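PDB 3T90: glucose-6-phosphate acetyltransferase 1 from Arabidopsis thaliana, which transfers the acetyl group of acetyl-CoA to the amino group of D-glucosamine 6-phosphate, a step in the biosynthesis of UDP-N-acetylglucosamine. Local coordinates for residues R40-E43 and I44-Y47. Numbering follows the deposited sequence.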
# COMPACT_ATOMS: atom_id res chain seq x y z
N ARG A 40 -3.57 -17.62 -6.19
CA ARG A 40 -3.44 -16.22 -5.78
C ARG A 40 -4.79 -15.53 -5.86
O ARG A 40 -5.11 -14.70 -5.00
CB ARG A 40 -2.39 -15.59 -6.73
CG ARG A 40 -2.16 -13.99 -6.52
CD ARG A 40 -2.00 -13.56 -5.06
NE ARG A 40 -1.08 -14.41 -4.31
CZ ARG A 40 0.20 -14.13 -4.19
NH1 ARG A 40 0.79 -13.08 -4.84
NH2 ARG A 40 0.91 -14.85 -3.34
N PHE A 41 -5.67 -15.92 -6.80
CA PHE A 41 -7.05 -15.39 -6.82
C PHE A 41 -7.75 -15.71 -5.51
O PHE A 41 -8.37 -14.82 -4.91
CB PHE A 41 -7.82 -16.04 -8.01
CG PHE A 41 -9.26 -15.54 -8.13
CD1 PHE A 41 -9.54 -14.42 -8.93
CD2 PHE A 41 -10.30 -16.08 -7.41
CE1 PHE A 41 -10.77 -13.87 -8.98
CE2 PHE A 41 -11.62 -15.54 -7.50
CZ PHE A 41 -11.82 -14.43 -8.29
N GLU A 42 -7.61 -16.94 -5.00
CA GLU A 42 -8.34 -17.22 -3.77
C GLU A 42 -7.71 -16.53 -2.57
O GLU A 42 -8.50 -16.12 -1.62
CB GLU A 42 -8.54 -18.73 -3.59
CG GLU A 42 -9.45 -19.34 -4.64
CD GLU A 42 -10.92 -18.91 -4.55
OE1 GLU A 42 -11.39 -18.49 -3.48
OE2 GLU A 42 -11.61 -19.03 -5.55
N GLU A 43 -6.39 -16.35 -2.55
CA GLU A 43 -5.72 -15.63 -1.44
C GLU A 43 -6.16 -14.20 -1.42
O GLU A 43 -6.36 -13.69 -0.32
CB GLU A 43 -4.24 -15.55 -1.57
CG GLU A 43 -3.56 -16.89 -1.35
CD GLU A 43 -2.06 -16.77 -1.45
OE1 GLU A 43 -1.56 -16.46 -2.51
OE2 GLU A 43 -1.36 -17.01 -0.45
N ILE A 44 -6.37 -13.56 -2.58
CA ILE A 44 -6.86 -12.17 -2.61
C ILE A 44 -8.32 -12.12 -2.29
O ILE A 44 -8.76 -11.23 -1.52
CB ILE A 44 -6.51 -11.52 -3.97
CG1 ILE A 44 -4.99 -11.26 -4.03
CG2 ILE A 44 -7.31 -10.14 -4.14
CD1 ILE A 44 -4.51 -10.87 -5.46
N ARG A 45 -9.12 -13.09 -2.78
CA ARG A 45 -10.57 -13.12 -2.51
C ARG A 45 -10.81 -13.21 -0.98
O ARG A 45 -11.85 -12.70 -0.48
CB ARG A 45 -11.22 -14.39 -3.14
CG ARG A 45 -12.71 -14.59 -2.69
CD ARG A 45 -13.33 -15.96 -3.18
NE ARG A 45 -14.22 -15.76 -4.34
CZ ARG A 45 -14.36 -16.61 -5.36
NH1 ARG A 45 -13.69 -17.77 -5.41
NH2 ARG A 45 -15.17 -16.28 -6.38
N SER A 46 -9.86 -13.82 -0.26
CA SER A 46 -10.01 -14.06 1.16
C SER A 46 -10.08 -12.75 1.91
O SER A 46 -10.66 -12.71 3.00
CB SER A 46 -8.89 -15.01 1.71
OG SER A 46 -7.70 -14.34 1.97
N TYR A 47 -9.60 -11.65 1.32
CA TYR A 47 -9.60 -10.34 2.00
C TYR A 47 -10.88 -9.62 1.82
O TYR A 47 -11.04 -8.50 2.38
CB TYR A 47 -8.52 -9.43 1.41
CG TYR A 47 -7.15 -9.76 1.90
CD1 TYR A 47 -6.49 -8.92 2.80
CD2 TYR A 47 -6.51 -10.92 1.46
CE1 TYR A 47 -5.20 -9.23 3.26
CE2 TYR A 47 -5.24 -11.26 1.90
CZ TYR A 47 -4.59 -10.42 2.81
OH TYR A 47 -3.30 -10.75 3.26
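Ile-44, Arg-45 and Ser-46 each give their backbone N-H to the carbonyl four residues earlier, that of Arg-40, Phe-41 and Glu-42, in the i to i+4 pattern of an alpha-helix in its last turn. The bond from Ser-46 is more bent (130°), and the serine's short hydroxyl adds a second, OG donating to Glu-43 O at 2.7 Å. The edge of the Tyr-47 ring meets the same oxygen, CD2 lying 3.3 Å from Glu-43 O.

Among the charged groups, Arg-40, bent at chi2 and chi3 (both 46°), turns its guanidinium back so that NE (2.8 Å) and NH2 (3.1 Å) both hold OE1 of Glu-43, side-on. Its NH1 donates a hydrogen bond to Lys-75 O of the second subunit, a residue that probably binds substrate. A leucine in its place would probably leave the Glu-43 carboxylate without its main partner and Lys-75 O without this donor. Glu-42 and Arg-45 run side by side, their pairing doubtful in detail.

In van der Waals contact, CE2 at the Phe-41 ring edge stands over the Arg-45 guanidinium face, 3.6 Å from CZ, the planes almost perpendicular (86°). Buried, branched Ile-44 offers aliphatic surface to Arg-40, CD1 lying 3.7 Å from Arg-40 CD.

Within the GNAT fold, Ile-44 also packs helix 34-45 onto His-51 and Ile-53 of strand 51-58, while aromatic Phe-41 suits its buried place against Leu-10 and Ile-12. Tyr-47 meets its counterpart of the second subunit, placing this helix end at the dimer interface.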